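Local structure of probable manganase-dependent inorganic pyrophosphatase (Clostridium perfringens, 3L2B) at residues Ala76-Leu79 against Asp80-Leu83; Arg179-Val182 against Gln183-Pro186. The protein is the regulatory region of a probable manganese-dependent inorganic pyrophosphatase, and binds the activator diadenosine tetraphosphate through its CBS domains. All coordinates share one frame; numbering follows the deposited sequence.

Contact 1 (Ala76-Leu79 against Asp80-Leu83)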
loop_
_atom_site.group_PDB
_atom_site.type_symbol
_atom_site.label_atom_id
_atom_site.label_comp_id
_atom_site.label_asym_id
_atom_site.label_seq_id
_atom_site.Cartn_x
_atom_site.Cartn_y
_atom_site.Cartn_z
ATOM N N ALA A 76 -6.538 15.238 7.525
ATOM C CA ALA A 76 -5.807 16.503 7.673
ATOM C C ALA A 76 -4.319 16.355 7.357
ATOM O O ALA A 76 -3.484 16.928 8.050
ATOM C CB ALA A 76 -5.972 17.052 9.113
ATOM N N THR A 77 -3.982 15.580 6.328
ATOM C CA THR A 77 -2.567 15.418 5.975
ATOM C C THR A 77 -1.939 16.790 5.746
ATOM O O THR A 77 -2.527 17.681 5.117
ATOM C CB THR A 77 -2.344 14.503 4.735
ATOM O OG1 THR A 77 -2.754 13.168 5.044
ATOM C CG2 THR A 77 -0.854 14.468 4.325
ATOM N N SER A 78 -0.759 16.957 6.305
ATOM C CA SER A 78 -0.030 18.230 6.259
ATOM C C SER A 78 0.704 18.356 4.955
ATOM O O SER A 78 1.036 17.374 4.313
ATOM C CB SER A 78 0.991 18.305 7.388
ATOM O OG SER A 78 2.140 17.552 7.025
ATOM N N LEU A 79 0.972 19.588 4.582
ATOM C CA LEU A 79 1.773 19.883 3.393
ATOM C C LEU A 79 3.185 19.336 3.556
ATOM O O LEU A 79 3.772 18.812 2.618
ATOM C CB LEU A 79 1.851 21.379 3.136
ATOM C CG LEU A 79 2.605 21.707 1.848
ATOM C CD1 LEU A 79 1.976 20.980 0.592
ATOM C CD2 LEU A 79 2.669 23.209 1.669
ATOM N N ASP A 80 3.732 19.476 4.749
ATOM C CA ASP A 80 5.084 18.922 5.039
ATOM C C ASP A 80 5.210 17.423 4.703
ATOM O O ASP A 80 6.197 16.957 4.119
ATOM C CB ASP A 80 5.443 19.126 6.519
ATOM C CG ASP A 80 5.787 20.582 6.829
ATOM O OD1 ASP A 80 6.406 21.229 5.964
ATOM O OD2 ASP A 80 5.412 21.079 7.908
ATOM N N ASN A 81 4.198 16.678 5.118
ATOM C CA ASN A 81 4.194 15.231 4.927
ATOM C C ASN A 81 4.198 14.869 3.450
ATOM O O ASN A 81 4.985 14.012 3.000
ATOM C CB ASN A 81 3.014 14.582 5.654
ATOM C CG ASN A 81 3.300 14.380 7.119
ATOM O OD1 ASN A 81 4.171 15.036 7.672
ATOM N ND2 ASN A 81 2.595 13.461 7.747
ATOM N N ILE A 82 3.353 15.584 2.711
ATOM C CA ILE A 82 3.234 15.414 1.276
ATOM C C ILE A 82 4.552 15.804 0.621
ATOM O O ILE A 82 5.067 15.076 -0.242
ATOM C CB ILE A 82 2.081 16.243 0.671
ATOM C CG1 ILE A 82 0.729 15.716 1.139
ATOM C CG2 ILE A 82 2.111 16.166 -0.839
ATOM C CD1 ILE A 82 -0.453 16.700 0.928
ATOM N N LEU A 83 5.121 16.935 1.046
ATOM C CA LEU A 83 6.409 17.375 0.478
ATOM C C LEU A 83 7.471 16.299 0.669
ATOM O O LEU A 83 8.200 15.980 -0.262
ATOM C CB LEU A 83 6.916 18.689 1.082
ATOM C CG LEU A 83 6.248 19.972 0.585
ATOM C CD1 LEU A 83 6.740 21.188 1.426
ATOM C CD2 LEU A 83 6.492 20.189 -0.903
#
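S78 and N81 meet across the first turn of helix 79-85, where the extended backbone of T77 and S78 gives way to helical angles at L79. S78 is the N-cap residue. Its OG accepts from the backbone N of N81 at 2.9 Å, with an N-H...O angle of 158°. The hydroxyl reaches that amide because it stands between the backbone N and the carbonyl carbon of its own residue (chi1 79°). The CB of N81 lies against the same oxygen. The main chain adds two further links. L83 N donates to L79 O at 2.8 Å, and the bond from I82 N to S78 O is weak at 3.3 Å. T77 works on the apolar side. With OG1 beside its backbone N (chi1 -66°), the CG2 branch stands anti to that N and packs on CG1 of I82 at 3.8 Å. The two side chains cross at about a right angle. T77 OG1 is bonded to S75 OG, just before the turn. One turn along, CG of L79 touches CD1 of L83 at 4.2 Å. L79, I82 and L83 all rest on I168 of strand 166-169, so this apolar flank faces the central sheet of the DRTGG domain. D80 carries its carboxylate on the exposed side. The amide of N81 is gripped elsewhere: ND2 donates to E23 O. A hydroxyl thus serves an N-H that lies too early in the helix for an i-4 carbonyl. The acidic group of D80 near this N-terminus would also be expected to interact favourably with the helix dipole.

Contact 2 (Arg179-Val182 against Gln183-Pro186)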
loop_
_atom_site.group_PDB
_atom_site.type_symbol
_atom_site.label_atom_id
_atom_site.label_comp_id
_atom_site.label_asym_id
_atom_site.label_seq_id
_atom_site.Cartn_x
_atom_site.Cartn_y
_atom_site.Cartn_z
ATOM N N ARG A 179 0.836 6.669 -6.602
ATOM C CA ARG A 179 1.095 5.449 -5.847
ATOM C C ARG A 179 1.715 5.775 -4.501
ATOM O O ARG A 179 1.481 5.087 -3.505
ATOM C CB ARG A 179 1.997 4.519 -6.705
ATOM C CG ARG A 179 2.407 3.223 -6.113
ATOM C CD ARG A 179 3.323 2.450 -7.078
ATOM N NE ARG A 179 4.657 3.044 -7.303
ATOM C CZ ARG A 179 5.628 3.140 -6.381
ATOM N NH1 ARG A 179 5.438 2.723 -5.140
ATOM N NH2 ARG A 179 6.799 3.681 -6.697
ATOM N N LEU A 180 2.455 6.876 -4.468
ATOM C CA LEU A 180 3.202 7.280 -3.271
ATOM C C LEU A 180 2.455 8.184 -2.312
ATOM O O LEU A 180 2.760 8.229 -1.128
ATOM C CB LEU A 180 4.457 8.052 -3.667
ATOM C CG LEU A 180 5.604 7.310 -4.320
ATOM C CD1 LEU A 180 6.601 8.342 -4.919
ATOM C CD2 LEU A 180 6.306 6.396 -3.298
ATOM N N ILE A 181 1.499 8.939 -2.832
ATOM C CA ILE A 181 0.934 10.037 -2.071
ATOM C C ILE A 181 0.210 9.567 -0.800
ATOM O O ILE A 181 0.175 10.322 0.208
ATOM C CB ILE A 181 0.018 10.937 -2.928
ATOM C CG1 ILE A 181 -0.104 12.302 -2.251
ATOM C CG2 ILE A 181 -1.316 10.239 -3.137
ATOM C CD1 ILE A 181 -0.952 13.314 -2.994
ATOM N N VAL A 182 -0.308 8.330 -0.783
ATOM C CA VAL A 182 -1.010 7.840 0.438
ATOM C C VAL A 182 -0.040 7.537 1.595
ATOM O O VAL A 182 -0.445 7.440 2.757
ATOM C CB VAL A 182 -1.893 6.638 0.210
ATOM C CG1 VAL A 182 -2.973 7.016 -0.829
ATOM C CG2 VAL A 182 -1.068 5.403 -0.246
ATOM N N GLN A 183 1.238 7.469 1.267
ATOM C CA GLN A 183 2.266 7.231 2.263
ATOM C C GLN A 183 2.537 8.502 3.078
ATOM O O GLN A 183 3.320 8.516 4.001
ATOM C CB GLN A 183 3.557 6.774 1.580
ATOM C CG GLN A 183 3.355 5.528 0.675
ATOM C CD GLN A 183 4.670 4.981 0.188
ATOM O OE1 GLN A 183 5.719 5.424 0.633
ATOM N NE2 GLN A 183 4.624 4.022 -0.740
ATOM N N SER A 184 1.869 9.572 2.716
ATOM C CA SER A 184 2.089 10.841 3.356
ATOM C C SER A 184 1.114 11.014 4.520
ATOM O O SER A 184 1.285 11.909 5.343
ATOM C CB SER A 184 1.942 11.970 2.319
ATOM O OG SER A 184 0.590 12.160 2.080
ATOM N N LEU A 185 0.118 10.126 4.604
ATOM C CA LEU A 185 -0.879 10.160 5.684
ATOM C C LEU A 185 -0.256 10.177 7.095
ATOM O O LEU A 185 0.666 9.408 7.393
ATOM C CB LEU A 185 -1.828 8.953 5.622
ATOM C CG LEU A 185 -2.764 8.861 4.413
ATOM C CD1 LEU A 185 -3.600 7.578 4.441
ATOM C CD2 LEU A 185 -3.639 10.044 4.355
ATOM N N PRO A 186 -0.805 10.998 7.999
ATOM C CA PRO A 186 -0.275 10.937 9.374
ATOM C C PRO A 186 -0.669 9.680 10.102
ATOM O O PRO A 186 -1.772 9.188 9.930
ATOM C CB PRO A 186 -0.923 12.153 10.063
ATOM C CG PRO A 186 -2.232 12.370 9.326
ATOM C CD PRO A 186 -1.979 11.869 7.883
#
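L180 and Q183 face each other where helix 174-180 of the DRTGG domain runs out into a short 3-10 turn. The backbone changes from i+4 to i+3 bonding here. Q183 N donates to L180 O at 2.9 Å. L185 N reaches V182 O through a weak bond of 3.3 Å. The tight part lies around S184 and L185. Both are buried. CG of L185 sits 3.2 Å from V182 O, with CB and CD1 also against that oxygen. S184 packs on L72, I82 and T85, which belong to helices 71-74 and 79-85. The looser part is formed by L180, which is partly exposed. Its CD2 touches the amide end of Q183, at 3.9 Å from NE2, and the two side chains run at a slant to each other. The chain of Q183 is extended beyond CG (chi2 -171°), which carries the amide back along the turn to this methyl. The second subunit covers part of the contact: Q183 packs on its M64, V182 on its Y63, and R179 makes a cation-pi contact with its W67. Two bonds from S184 grip the carbonyl of I181. The backbone N of S184 donates to I181 O at 3.1 Å. The hydroxyl donates nearly in line with the C=O bond, with a C=O...OG angle of 167° and S184 OG 2.7 Å from I181 O.

In the fold
Contact 1 and contact 2 lie side by side, their centres about 9 Å apart, although almost a hundred residues separate them in the chain. They join directly. N81 ND2 of contact 1 is 3.1 Å from S184 O of contact 2, a probable hydrogen bond. T77 packs beside it, with OG1 3.3 Å from L185 CD2 and 3.2 Å from P186 CD. The start of helix 79-85 is thereby tied to the segment that leads out of helix 174-180 toward helix 187-190. None of the residues in either contact belongs to the diadenosine tetraphosphate pocket. That pocket draws on both CBS regions, including K39, S57, T192 and R216.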